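Local coordinates for protein cystathionine gamma-synthase (Xanthomonas oryzae pv. oryzae, PDB 6LD8) that binds pyridoxal 5'-phosphate and probably acts as a trans-sulfuration enzyme that makes cystathionine, perhaps with cystathionine gamma-lyase activity as well, at residues L180-N185 / A200-H205; M88-L93 / G220-R225; E155-P160 / T186-A191; E74-A79 / Q193-F198. The protein carries 1 engineered substitution. All coordinates share one frame; numbering follows the deposited sequence.

Contact 1: L180-N185 / A200-H205; sequences LTVVDN and ADLVLH. With 0JO (2-{[(E)-{3-hydroxy-2-methyl-5-[(phosphonooxy)methyl]pyridin-4-yl}methylidene]amino}prop-2-enoic acid), chain E.
With CG of Asp201 lying beside its own backbone N (chi1 -61°) and OG1 of Thr181 set between backbone N and carbonyl carbon (chi1 48°), carboxylate and hydroxyl meet just ahead of the point where the two strands pair. Asp201 OD2 takes two bonds from one residue: Thr181 N, 2.8 Å from it, uses the lone pair anti to the other oxygen, whereas Thr181 OG1, 3.3 Å from OD2, arrives from above the carboxylate plane. Leu180 crosses this carboxylate at about a right angle, its CD2 3.5 Å from Asp201 CG. From here strands 180-184 and 202-206 run parallel as neighbours in the mixed seven-stranded sheet of a fold-type I pyridoxal phosphate enzyme. Backbone bonds from Val183 N to Leu202 O, Leu204 N to Val183 O and Asn185 N to Leu204 O, each 2.9 Å long, tie them together. On the sheet face that carries Val182, Leu202 and Leu204, Val182 CG2 packs against Leu204 CD2 at 3.7 Å. Leu204 sends its other methyl, CD1, to within 3.6 Å of Asp184 CG. Beyond that apolar patch the Asp184 carboxylate faces the cofactor: OD2 lies 2.6 Å from pyridine N1 of the bound aminoacrylate adduct, while OD1 is hydrogen-bonded to Thr186 OG1, a second-shell bond that would restrain the carboxylate's rotation. Val203 CG2 packs against Asn185 CB.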
loop_
_atom_site.group_PDB
_atom_site.type_symbol
_atom_site.label_atom_id
_atom_site.label_comp_id
_atom_site.label_asym_id
_atom_site.label_seq_id
_atom_site.Cartn_x
_atom_site.Cartn_y
_atom_site.Cartn_z
ATOM N N LEU A 180 24.891 19.693 24.597
ATOM C CA LEU A 180 23.521 19.173 24.337
ATOM C C LEU A 180 23.571 17.658 24.555
ATOM O O LEU A 180 24.687 17.033 24.410
ATOM C CB LEU A 180 23.085 19.525 22.900
ATOM C CG LEU A 180 22.872 21.019 22.620
ATOM C CD1 LEU A 180 22.820 21.307 21.126
ATOM C CD2 LEU A 180 21.615 21.559 23.287
ATOM N N THR A 181 22.413 17.056 24.818
ATOM C CA THR A 181 22.306 15.578 24.941
ATOM C C THR A 181 21.248 15.013 24.006
ATOM O O THR A 181 20.146 15.592 23.917
ATOM C CB THR A 181 21.975 15.201 26.384
ATOM O OG1 THR A 181 20.895 16.052 26.772
ATOM C CG2 THR A 181 23.180 15.418 27.263
ATOM N N VAL A 182 21.566 13.875 23.411
ATOM C CA VAL A 182 20.600 13.128 22.574
ATOM C C VAL A 182 20.582 11.705 23.106
ATOM O O VAL A 182 21.664 11.137 23.271
ATOM C CB VAL A 182 20.936 13.184 21.065
ATOM C CG1 VAL A 182 22.365 12.748 20.747
ATOM C CG2 VAL A 182 19.942 12.338 20.277
ATOM N N VAL A 183 19.398 11.142 23.340
ATOM C CA VAL A 183 19.319 9.703 23.765
ATOM C C VAL A 183 18.666 8.866 22.656
ATOM O O VAL A 183 17.628 9.265 22.168
ATOM C CB VAL A 183 18.526 9.597 25.081
ATOM C CG1 VAL A 183 18.507 8.159 25.590
ATOM C CG2 VAL A 183 19.073 10.571 26.123
ATOM N N ASP A 184 19.328 7.797 22.250
ATOM C CA ASP A 184 18.798 6.724 21.409
ATOM C C ASP A 184 17.974 5.802 22.317
ATOM O O ASP A 184 18.550 4.979 23.019
ATOM C CB ASP A 184 19.928 5.999 20.684
ATOM C CG ASP A 184 19.380 5.031 19.647
ATOM O OD1 ASP A 184 18.169 4.739 19.775
ATOM O OD2 ASP A 184 20.146 4.609 18.704
ATOM N N ASN A 185 16.661 5.969 22.268
ATOM C CA ASN A 185 15.644 5.269 23.087
ATOM C C ASN A 185 15.008 4.097 22.305
ATOM O O ASN A 185 13.913 3.697 22.636
ATOM C CB ASN A 185 14.636 6.315 23.547
ATOM C CG ASN A 185 13.775 5.840 24.690
ATOM O OD1 ASN A 185 12.617 6.267 24.834
ATOM N ND2 ASN A 185 14.334 4.943 25.473
ATOM N N ALA A 200 17.010 15.576 28.719
ATOM C CA ALA A 200 17.629 15.488 27.369
ATOM C C ALA A 200 17.079 16.564 26.407
ATOM O O ALA A 200 15.943 17.001 26.530
ATOM C CB ALA A 200 17.462 14.114 26.822
ATOM N N ASP A 201 17.910 17.031 25.486
ATOM C CA ASP A 201 17.498 18.017 24.440
ATOM C C ASP A 201 16.674 17.277 23.383
ATOM O O ASP A 201 15.684 17.839 22.887
ATOM C CB ASP A 201 18.744 18.716 23.889
ATOM C CG ASP A 201 19.462 19.467 25.007
ATOM O OD1 ASP A 201 18.841 20.422 25.520
ATOM O OD2 ASP A 201 20.556 19.006 25.438
ATOM N N LEU A 202 17.102 16.057 23.094
ATOM C CA LEU A 202 16.664 15.247 21.945
ATOM C C LEU A 202 16.541 13.787 22.375
ATOM O O LEU A 202 17.457 13.253 23.103
ATOM C CB LEU A 202 17.717 15.314 20.839
ATOM C CG LEU A 202 18.001 16.684 20.237
ATOM C CD1 LEU A 202 19.375 16.674 19.564
ATOM C CD2 LEU A 202 16.922 17.056 19.251
ATOM N N VAL A 203 15.500 13.153 21.857
ATOM C CA VAL A 203 15.353 11.690 21.911
ATOM C C VAL A 203 15.159 11.190 20.473
ATOM O O VAL A 203 14.439 11.838 19.694
ATOM C CB VAL A 203 14.224 11.309 22.885
ATOM C CG1 VAL A 203 12.883 11.849 22.465
ATOM C CG2 VAL A 203 14.153 9.816 23.051
ATOM N N LEU A 204 15.777 10.070 20.136
ATOM C CA LEU A 204 15.566 9.502 18.805
ATOM C C LEU A 204 15.338 8.002 18.871
ATOM O O LEU A 204 15.716 7.355 19.843
ATOM C CB LEU A 204 16.746 9.893 17.895
ATOM C CG LEU A 204 18.125 9.337 18.178
ATOM C CD1 LEU A 204 18.239 7.907 17.722
ATOM C CD2 LEU A 204 19.147 10.183 17.430
ATOM N N HIS A 205 14.795 7.486 17.786
ATOM C CA HIS A 205 14.382 6.077 17.646
ATOM C C HIS A 205 14.654 5.582 16.236
ATOM O O HIS A 205 14.370 6.330 15.293
ATOM C CB HIS A 205 12.869 5.984 17.791
ATOM C CG HIS A 205 12.398 6.234 19.163
ATOM N ND1 HIS A 205 12.494 5.238 20.144
ATOM C CD2 HIS A 205 11.842 7.331 19.732
ATOM C CE1 HIS A 205 12.029 5.737 21.279
ATOM N NE2 HIS A 205 11.643 7.042 21.066
HETATM O O 0JO E . 19.616 -5.389 14.772
HETATM C C 0JO E . 20.032 -4.285 15.140
HETATM O OXT 0JO E . 20.786 -4.142 16.127
HETATM C CA 0JO E . 19.741 -3.116 14.327
HETATM C CB 0JO E . 19.589 -3.255 12.910
HETATM N N 0JO E . 19.664 -1.891 15.014
HETATM C C4A 0JO E . 19.364 -0.717 14.544
HETATM C C4 0JO E . 19.482 0.479 15.393
HETATM C C3 0JO E . 19.621 0.303 16.793
HETATM O O3 0JO E . 19.643 -0.927 17.353
HETATM C C2 0JO E . 19.750 1.413 17.622
HETATM C C2A 0JO E . 19.894 1.247 19.105
HETATM N N1 0JO E . 19.767 2.649 17.104
HETATM C C6 0JO E . 19.659 2.824 15.774
HETATM C C5 0JO E . 19.497 1.794 14.888
HETATM C C5A 0JO E . 19.422 2.117 13.417
HETATM O OP4 0JO E . 18.075 2.164 12.876
HETATM P P 0JO E . 17.703 1.679 11.367
HETATM O OP3 0JO E . 16.192 1.893 11.377
HETATM O OP1 0JO E . 18.407 2.716 10.447
HETATM O OP2 0JO E . 18.145 0.267 11.206
#

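Contact 2: M88-L93 / G220-R225; sequences MGAINL and GAVVAR. With 0JO (2-{[(E)-{3-hydroxy-2-methyl-5-[(phosphonooxy)methyl]pyridin-4-yl}methylidene]amino}prop-2-enoic acid), chain E.
Ala90 and Leu93 of helix 88-93 pack against Val222 of strand 220-224, while the start of the same helical segment grips the phosphate of the cofactor adduct. Met88 comes first: its backbone N is 2.7 Å from phosphate oxygen OP1 of the bound adduct, in a nearly straight hydrogen bond (165° at the hydrogen). Its side chain bends at chi2 and chi3 (-43° and -49°), which curls SD back to 3.9 Å from C5A of the adduct. Next, Gly89 N is bonded to the Thr86 hydroxyl. A helix N-terminus turned to the phosphate, as here, is a recurrent feature of fold-type I pyridoxal phosphate enzymes, and the helix dipole would be expected to favour the anion. Ala90 follows and carries most of the packing. Its CB lies 3.6 Å from Val222 CG2 and 3.7 Å from Ala221 O. The same methyl is 4.2 Å from Gly220 CA, where the absence of a side chain lets helix and strand come close. Ile91 turns from the strand to helix 113-124, and Asn92 packs on Leu240 of the second subunit. Leu93, one turn after Ala90, brings CD2 to 4.3 Å from the same Val222 CG2, a lighter touch that continues onto Val82 and Thr84 of strand 80-84.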
loop_
_atom_site.group_PDB
_atom_site.type_symbol
_atom_site.label_atom_id
_atom_site.label_comp_id
_atom_site.label_asym_id
_atom_site.label_seq_id
_atom_site.Cartn_x
_atom_site.Cartn_y
_atom_site.Cartn_z
ATOM N N MET A 88 19.159 5.225 11.250
ATOM C CA MET A 88 20.466 5.851 10.989
ATOM C C MET A 88 20.238 7.256 10.456
ATOM O O MET A 88 21.027 8.112 10.811
ATOM C CB MET A 88 21.321 5.087 9.982
ATOM C CG MET A 88 21.955 3.830 10.525
ATOM S SD MET A 88 22.685 3.945 12.202
ATOM C CE MET A 88 23.640 5.440 11.986
ATOM N N GLY A 89 19.243 7.463 9.590
ATOM C CA GLY A 89 18.928 8.792 9.064
ATOM C C GLY A 89 18.528 9.741 10.158
ATOM O O GLY A 89 18.793 10.932 10.033
ATOM N N ALA A 90 17.883 9.266 11.225
ATOM C CA ALA A 90 17.566 10.145 12.366
ATOM C C ALA A 90 18.868 10.592 13.060
ATOM O O ALA A 90 18.992 11.745 13.452
ATOM C CB ALA A 90 16.638 9.420 13.308
ATOM N N ILE A 91 19.800 9.685 13.226
ATOM C CA ILE A 91 21.119 9.992 13.840
ATOM C C ILE A 91 21.821 10.999 12.920
ATOM O O ILE A 91 22.284 12.065 13.385
ATOM C CB ILE A 91 21.905 8.689 14.051
ATOM C CG1 ILE A 91 21.196 7.807 15.074
ATOM C CG2 ILE A 91 23.343 8.977 14.431
ATOM C CD1 ILE A 91 21.929 6.525 15.373
ATOM N N ASN A 92 21.815 10.707 11.631
ATOM C CA ASN A 92 22.413 11.593 10.612
ATOM C C ASN A 92 21.787 12.978 10.729
ATOM O O ASN A 92 22.487 13.998 10.780
ATOM C CB ASN A 92 22.213 11.018 9.218
ATOM C CG ASN A 92 23.008 11.782 8.184
ATOM O OD1 ASN A 92 24.184 12.087 8.389
ATOM N ND2 ASN A 92 22.381 12.038 7.068
ATOM N N LEU A 93 20.482 13.040 10.786
ATOM C CA LEU A 93 19.829 14.357 10.891
ATOM C C LEU A 93 20.415 15.139 12.083
ATOM O O LEU A 93 20.765 16.296 11.900
ATOM C CB LEU A 93 18.326 14.131 11.039
ATOM C CG LEU A 93 17.514 15.378 11.292
ATOM C CD1 LEU A 93 17.759 16.425 10.206
ATOM C CD2 LEU A 93 16.042 15.020 11.421
ATOM N N GLY A 220 12.856 6.211 11.165
ATOM C CA GLY A 220 13.459 6.856 12.329
ATOM C C GLY A 220 12.593 7.994 12.757
ATOM O O GLY A 220 11.718 8.377 12.006
ATOM N N ALA A 221 12.833 8.512 13.948
ATOM C CA ALA A 221 12.134 9.695 14.492
ATOM C C ALA A 221 13.133 10.432 15.387
ATOM O O ALA A 221 14.050 9.792 15.945
ATOM C CB ALA A 221 10.906 9.281 15.260
ATOM N N VAL A 222 12.994 11.733 15.467
ATOM C CA VAL A 222 13.731 12.566 16.433
ATOM C C VAL A 222 12.685 13.497 17.001
ATOM O O VAL A 222 11.911 14.066 16.216
ATOM C CB VAL A 222 14.867 13.377 15.799
ATOM C CG1 VAL A 222 15.682 14.052 16.882
ATOM C CG2 VAL A 222 15.795 12.532 14.964
ATOM N N VAL A 223 12.631 13.557 18.322
ATOM C CA VAL A 223 11.791 14.500 19.089
ATOM C C VAL A 223 12.745 15.404 19.871
ATOM O O VAL A 223 13.605 14.875 20.592
ATOM C CB VAL A 223 10.837 13.682 19.975
ATOM C CG1 VAL A 223 10.057 14.529 20.947
ATOM C CG2 VAL A 223 9.913 12.865 19.103
ATOM N N ALA A 224 12.546 16.705 19.754
ATOM C CA ALA A 224 13.272 17.729 20.521
ATOM C C ALA A 224 12.374 18.229 21.650
ATOM O O ALA A 224 11.163 18.402 21.440
ATOM C CB ALA A 224 13.686 18.866 19.629
ATOM N N ARG A 225 12.958 18.456 22.818
ATOM C CA ARG A 225 12.224 19.061 23.954
ATOM C C ARG A 225 11.786 20.450 23.504
ATOM O O ARG A 225 10.687 20.850 23.786
ATOM C CB ARG A 225 13.114 19.047 25.204
ATOM C CG ARG A 225 12.562 19.803 26.407
ATOM C CD ARG A 225 11.192 19.297 26.877
ATOM N NE ARG A 225 10.692 20.013 28.054
ATOM C CZ ARG A 225 10.341 19.457 29.217
ATOM N NH1 ARG A 225 9.934 20.247 30.194
ATOM N NH2 ARG A 225 10.383 18.141 29.408
HETATM O O 0JO E . 19.616 -5.389 14.772
HETATM C C 0JO E . 20.032 -4.285 15.140
HETATM O OXT 0JO E . 20.786 -4.142 16.127
HETATM C CA 0JO E . 19.741 -3.116 14.327
HETATM C CB 0JO E . 19.589 -3.255 12.910
HETATM N N 0JO E . 19.664 -1.891 15.014
HETATM C C4A 0JO E . 19.364 -0.717 14.544
HETATM C C4 0JO E . 19.482 0.479 15.393
HETATM C C3 0JO E . 19.621 0.303 16.793
HETATM O O3 0JO E . 19.643 -0.927 17.353
HETATM C C2 0JO E . 19.750 1.413 17.622
HETATM C C2A 0JO E . 19.894 1.247 19.105
HETATM N N1 0JO E . 19.767 2.649 17.104
HETATM C C6 0JO E . 19.659 2.824 15.774
HETATM C C5 0JO E . 19.497 1.794 14.888
HETATM C C5A 0JO E . 19.422 2.117 13.417
HETATM O OP4 0JO E . 18.075 2.164 12.876
HETATM P P 0JO E . 17.703 1.679 11.367
HETATM O OP3 0JO E . 16.192 1.893 11.377
HETATM O OP1 0JO E . 18.407 2.716 10.447
HETATM O OP2 0JO E . 18.145 0.267 11.206
#

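Contact 3: E155-P160 / T186-A191. With 0JO (2-{[(E)-{3-hydroxy-2-methyl-5-[(phosphonooxy)methyl]pyridin-4-yl}methylidene]amino}prop-2-enoic acid), chain E.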
loop_
_atom_site.group_PDB
_atom_site.type_symbol
_atom_site.label_atom_id
_atom_site.label_comp_id
_atom_site.label_asym_id
_atom_site.label_seq_id
_atom_site.Cartn_x
_atom_site.Cartn_y
_atom_site.Cartn_z
ATOM N N GLU A 155 23.129 5.865 24.577
ATOM C CA GLU A 155 22.283 4.755 24.095
ATOM C C GLU A 155 22.035 3.814 25.292
ATOM O O GLU A 155 22.961 3.049 25.647
ATOM C CB GLU A 155 22.956 4.101 22.888
ATOM C CG GLU A 155 22.185 2.895 22.340
ATOM C CD GLU A 155 22.928 2.022 21.335
ATOM O OE1 GLU A 155 22.963 0.814 21.563
ATOM O OE2 GLU A 155 23.488 2.566 20.334
ATOM N N THR A 156 20.837 3.870 25.900
ATOM C CA THR A 156 20.481 3.046 27.093
ATOM C C THR A 156 19.066 2.483 26.970
ATOM O O THR A 156 18.105 3.208 26.715
ATOM C CB THR A 156 20.688 3.804 28.417
ATOM O OG1 THR A 156 20.450 2.950 29.538
ATOM C CG2 THR A 156 19.766 4.976 28.598
ATOM N N PRO A 157 18.892 1.180 27.237
ATOM C CA PRO A 157 19.983 0.237 27.395
ATOM C C PRO A 157 20.734 0.032 26.095
ATOM O O PRO A 157 20.172 0.245 25.056
ATOM C CB PRO A 157 19.311 -1.110 27.660
ATOM C CG PRO A 157 17.926 -0.737 28.172
ATOM C CD PRO A 157 17.590 0.551 27.473
ATOM N N SER A 158 21.932 -0.502 26.208
ATOM C CA SER A 158 22.925 -0.512 25.128
ATOM C C SER A 158 22.774 -1.842 24.373
ATOM O O SER A 158 22.442 -2.864 24.985
ATOM C CB SER A 158 24.328 -0.275 25.698
ATOM O OG SER A 158 24.903 -1.468 26.248
ATOM N N ASN A 159 23.047 -1.804 23.079
ATOM C CA ASN A 159 22.886 -2.912 22.134
ATOM C C ASN A 159 24.273 -3.434 21.833
ATOM O O ASN A 159 25.027 -2.727 21.180
ATOM C CB ASN A 159 22.196 -2.356 20.887
ATOM C CG ASN A 159 22.068 -3.336 19.736
ATOM O OD1 ASN A 159 21.645 -2.909 18.649
ATOM N ND2 ASN A 159 22.416 -4.604 19.962
ATOM N N PRO A 160 24.629 -4.681 22.186
ATOM C CA PRO A 160 23.706 -5.693 22.687
ATOM C C PRO A 160 23.944 -6.260 24.099
ATOM O O PRO A 160 23.504 -7.341 24.336
ATOM C CB PRO A 160 24.116 -6.812 21.720
ATOM C CG PRO A 160 25.633 -6.762 21.784
ATOM C CD PRO A 160 25.950 -5.279 21.978
ATOM N N THR A 186 15.700 3.507 21.338
ATOM C CA THR A 186 15.143 2.455 20.456
ATOM C C THR A 186 14.749 1.211 21.279
ATOM O O THR A 186 13.699 0.593 20.998
ATOM C CB THR A 186 16.153 2.072 19.363
ATOM O OG1 THR A 186 16.362 3.185 18.501
ATOM C CG2 THR A 186 15.718 0.883 18.533
ATOM N N PHE A 187 15.643 0.751 22.150
ATOM C CA PHE A 187 15.518 -0.523 22.877
ATOM C C PHE A 187 14.308 -0.556 23.822
ATOM O O PHE A 187 13.818 -1.659 24.020
ATOM C CB PHE A 187 16.837 -0.832 23.553
ATOM C CG PHE A 187 17.659 -1.851 22.823
ATOM C CD1 PHE A 187 17.810 -1.771 21.453
ATOM C CD2 PHE A 187 18.295 -2.871 23.514
ATOM C CE1 PHE A 187 18.581 -2.705 20.784
ATOM C CE2 PHE A 187 19.033 -3.834 22.840
ATOM C CZ PHE A 187 19.171 -3.749 21.477
ATOM N N LEU A 188 13.799 0.556 24.355
ATOM C CA LEU A 188 12.637 0.509 25.284
ATOM C C LEU A 188 11.393 1.149 24.705
ATOM O O LEU A 188 10.274 0.795 25.213
ATOM C CB LEU A 188 13.003 1.169 26.613
ATOM C CG LEU A 188 13.993 0.361 27.447
ATOM C CD1 LEU A 188 14.431 1.148 28.660
ATOM C CD2 LEU A 188 13.414 -0.989 27.875
ATOM N N SER A 189 11.544 2.043 23.716
ATOM C CA SER A 189 10.426 2.854 23.166
ATOM C C SER A 189 9.958 3.876 24.180
ATOM O O SER A 189 10.208 3.732 25.362
ATOM C CB SER A 189 9.257 1.965 22.750
ATOM O OG SER A 189 8.278 1.789 23.769
ATOM N N PRO A 190 9.176 4.878 23.754
ATOM C CA PRO A 190 8.638 5.864 24.674
ATOM C C PRO A 190 7.740 5.247 25.748
ATOM O O PRO A 190 7.451 5.897 26.710
ATOM C CB PRO A 190 7.722 6.722 23.800
ATOM C CG PRO A 190 8.212 6.499 22.415
ATOM C CD PRO A 190 8.764 5.105 22.365
ATOM N N ALA A 191 7.212 4.050 25.526
ATOM C CA ALA A 191 6.230 3.451 26.457
ATOM C C ALA A 191 6.969 3.070 27.749
ATOM O O ALA A 191 6.322 2.989 28.786
ATOM C CB ALA A 191 5.549 2.274 25.820
HETATM O O 0JO E . 19.616 -5.389 14.772
HETATM C C 0JO E . 20.032 -4.285 15.140
HETATM O OXT 0JO E . 20.786 -4.142 16.127
HETATM C CA 0JO E . 19.741 -3.116 14.327
HETATM C CB 0JO E . 19.589 -3.255 12.910
HETATM N N 0JO E . 19.664 -1.891 15.014
HETATM C C4A 0JO E . 19.364 -0.717 14.544
HETATM C C4 0JO E . 19.482 0.479 15.393
HETATM C C3 0JO E . 19.621 0.303 16.793
HETATM O O3 0JO E . 19.643 -0.927 17.353
HETATM C C2 0JO E . 19.750 1.413 17.622
HETATM C C2A 0JO E . 19.894 1.247 19.105
HETATM N N1 0JO E . 19.767 2.649 17.104
HETATM C C6 0JO E . 19.659 2.824 15.774
HETATM C C5 0JO E . 19.497 1.794 14.888
HETATM C C5A 0JO E . 19.422 2.117 13.417
HETATM O OP4 0JO E . 18.075 2.164 12.876
HETATM P P 0JO E . 17.703 1.679 11.367
HETATM O OP3 0JO E . 16.192 1.893 11.377
HETATM O OP1 0JO E . 18.407 2.716 10.447
HETATM O OP2 0JO E . 18.145 0.267 11.206
HETATM O O HOH W 1 15.826 2.798 25.007
#
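Phe187 and Asn159 form the tight part of this contact: their side chains cross at about a right angle, with Asn159 CB 3.4 Å from Phe187 CZ, and the amide is inclined 32° to the ring. A second close point lies beside it, where Leu188 CD1 reaches 3.4 Å from Pro157 CD, again with the side chains crossing steeply. Pro157 O lies obliquely to the ring, 4.0 Å from Phe187 CG. Both segments are loops that follow parallel strands of the large sheet, 151-155 and 180-184, and together they line the cofactor site. Cis peptide bonds precede both Pro157 and Pro160, and within this bent loop Asn159 N is bonded to Glu155 OE1 (3.0 Å), which is met nearly along its C-O axis. With CG anti to the backbone N (chi1 174°), the Asn159 amide reaches toward the carboxylate of the bound adduct, and Thr186 CB lies 3.8 Å from methyl C2A on the adduct's pyridine. The contact is looser on the side of Thr156. There a water fills in for direct packing, donating to Thr156 O at 2.9 Å and accepting from Leu188 N at 3.1 Å. Farther on, the chain turns away through an ST turn in which Ser189 OG accepts from Ala191 N.

Contact 4: E74-A79 / Q193-F198; sequences ELEGGA and QKPLDF
Glu76 and Leu75, in the last turn of helix 63-76, face Lys194, Pro195 and Leu196, which lead into the 3-10 turn 195-198; the helix ends here as Gly77 adopts positive phi. Lys194 is kinked: CG lies beside the backbone N (chi1 -46°), and bends at chi2 and chi3 lay CD alongside the helix end, 3.4 Å from Leu75 O. Glu76 is bent too: chi1 of -77° and chi2 of -74° curl its carboxylate toward the loop, where OE1 comes to 3.6 Å from Pro195 CD as the two side chains pass at a slant. Each carboxylate oxygen has a partner. OE2 is bonded to His205 NE2 of strand 202-206, while OE1 accepts from a water at 2.8 Å. That water in turn accepts from Leu196 N, also at 2.8 Å, and so links the helix end to the 3-10 turn through a one-water bridge. Next to the bridge, Leu196 points its side chain at the polypeptide leaving the helix. CB is 3.6 Å from Glu76 O, and beyond it methyl CD1 presses on the glycine backbone, 3.6 Å from Gly78 CA.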
loop_
_atom_site.group_PDB
_atom_site.type_symbol
_atom_site.label_atom_id
_atom_site.label_comp_id
_atom_site.label_asym_id
_atom_site.label_seq_id
_atom_site.Cartn_x
_atom_site.Cartn_y
_atom_site.Cartn_z
ATOM N N GLU A 74 4.093 13.621 21.556
ATOM C CA GLU A 74 3.196 13.503 22.732
ATOM C C GLU A 74 3.715 12.401 23.663
ATOM O O GLU A 74 3.799 12.644 24.831
ATOM C CB GLU A 74 1.742 13.232 22.387
ATOM C CG GLU A 74 0.813 13.629 23.541
ATOM C CD GLU A 74 -0.665 13.274 23.360
ATOM O OE1 GLU A 74 -1.059 12.891 22.219
ATOM O OE2 GLU A 74 -1.436 13.370 24.365
ATOM N N LEU A 75 4.137 11.262 23.151
ATOM C CA LEU A 75 4.549 10.128 23.988
ATOM C C LEU A 75 5.858 10.462 24.708
ATOM O O LEU A 75 6.077 9.920 25.793
ATOM C CB LEU A 75 4.759 8.910 23.082
ATOM C CG LEU A 75 3.681 7.837 23.055
ATOM C CD1 LEU A 75 2.284 8.415 23.118
ATOM C CD2 LEU A 75 3.855 6.944 21.841
ATOM N N GLU A 76 6.762 11.198 24.066
ATOM C CA GLU A 76 8.115 11.435 24.608
ATOM C C GLU A 76 8.079 12.683 25.513
ATOM O O GLU A 76 9.055 12.884 26.258
ATOM C CB GLU A 76 9.173 11.547 23.502
ATOM C CG GLU A 76 9.594 10.208 22.907
ATOM C CD GLU A 76 10.492 9.274 23.709
ATOM O OE1 GLU A 76 10.762 9.536 24.899
ATOM O OE2 GLU A 76 10.916 8.264 23.157
ATOM N N GLY A 77 7.039 13.503 25.419
ATOM C CA GLY A 77 6.975 14.813 26.075
ATOM C C GLY A 77 7.741 15.900 25.321
ATOM O O GLY A 77 8.286 16.796 25.943
ATOM N N GLY A 78 7.705 15.914 24.000
ATOM C CA GLY A 78 8.527 16.847 23.222
ATOM C C GLY A 78 7.711 17.944 22.607
ATOM O O GLY A 78 6.489 17.862 22.625
ATOM N N ALA A 79 8.389 18.883 21.962
ATOM C CA ALA A 79 7.728 19.995 21.248
ATOM C C ALA A 79 7.263 19.533 19.857
ATOM O O ALA A 79 6.346 20.127 19.313
ATOM C CB ALA A 79 8.689 21.149 21.142
ATOM N N GLN A 193 10.521 4.333 28.674
ATOM C CA GLN A 193 11.584 5.289 29.086
ATOM C C GLN A 193 11.333 6.602 28.374
ATOM O O GLN A 193 11.146 6.567 27.133
ATOM C CB GLN A 193 12.962 4.732 28.757
ATOM C CG GLN A 193 14.127 5.563 29.312
ATOM C CD GLN A 193 15.444 4.863 29.066
ATOM O OE1 GLN A 193 15.912 4.753 27.920
ATOM N NE2 GLN A 193 16.060 4.372 30.140
ATOM N N LYS A 194 11.274 7.692 29.118
ATOM C CA LYS A 194 11.124 9.065 28.617
ATOM C C LYS A 194 12.362 9.885 28.943
ATOM O O LYS A 194 12.384 10.658 29.900
ATOM C CB LYS A 194 9.894 9.706 29.218
ATOM C CG LYS A 194 8.648 8.834 29.199
ATOM C CD LYS A 194 7.333 9.527 28.886
ATOM C CE LYS A 194 7.032 10.732 29.708
ATOM N NZ LYS A 194 5.954 11.542 29.126
ATOM N N PRO A 195 13.427 9.822 28.107
ATOM C CA PRO A 195 14.636 10.618 28.354
ATOM C C PRO A 195 14.421 12.125 28.490
ATOM O O PRO A 195 15.139 12.729 29.236
ATOM C CB PRO A 195 15.520 10.307 27.152
ATOM C CG PRO A 195 15.067 8.933 26.726
ATOM C CD PRO A 195 13.581 8.900 26.990
ATOM N N LEU A 196 13.443 12.708 27.800
ATOM C CA LEU A 196 13.182 14.164 27.937
ATOM C C LEU A 196 12.738 14.492 29.375
ATOM O O LEU A 196 12.922 15.642 29.753
ATOM C CB LEU A 196 12.139 14.674 26.935
ATOM C CG LEU A 196 12.405 14.372 25.453
ATOM C CD1 LEU A 196 11.440 15.160 24.590
ATOM C CD2 LEU A 196 13.829 14.678 25.065
ATOM N N ASP A 197 12.122 13.561 30.110
ATOM C CA ASP A 197 11.724 13.789 31.522
ATOM C C ASP A 197 13.007 13.999 32.343
ATOM O O ASP A 197 12.912 14.654 33.301
ATOM C CB ASP A 197 10.895 12.641 32.114
ATOM C CG ASP A 197 9.428 12.604 31.690
ATOM O OD1 ASP A 197 8.969 13.577 31.051
ATOM O OD2 ASP A 197 8.730 11.622 32.080
ATOM N N PHE A 198 14.165 13.476 31.936
ATOM C CA PHE A 198 15.456 13.593 32.652
ATOM C C PHE A 198 16.251 14.811 32.151
ATOM O O PHE A 198 17.447 14.870 32.408
ATOM C CB PHE A 198 16.269 12.313 32.481
ATOM C CG PHE A 198 15.631 11.130 33.153
ATOM C CD1 PHE A 198 15.835 10.883 34.501
ATOM C CD2 PHE A 198 14.736 10.325 32.473
ATOM C CE1 PHE A 198 15.206 9.824 35.141
ATOM C CE2 PHE A 198 14.071 9.293 33.118
ATOM C CZ PHE A 198 14.306 9.038 34.451
HETATM O O HOH W 2 11.073 11.584 26.714
#

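Along the chain, 74-79 opens contact 4 and 88-93 opens contact 2, followed by 155-160 for contact 3 and 180-185 for contact 1. The loops then close at 186-191 (contact 3), 193-198 (contact 4), 200-205 (contact 1) and 220-225 (contact 2). Contact 3 is nested within both contact 4 and contact 2, and contact 1 lies within contact 2; contact 1 crosses contacts 3 and 4, and contact 4 crosses contact 2. Contacts 1 and 2 share the large sheet through neighbouring strands 202-206 and 220-224. Contacts 1, 2 and 3 all reach the cofactor adduct, while contact 4 joins helix 63-76 to the loop before strand 202-206.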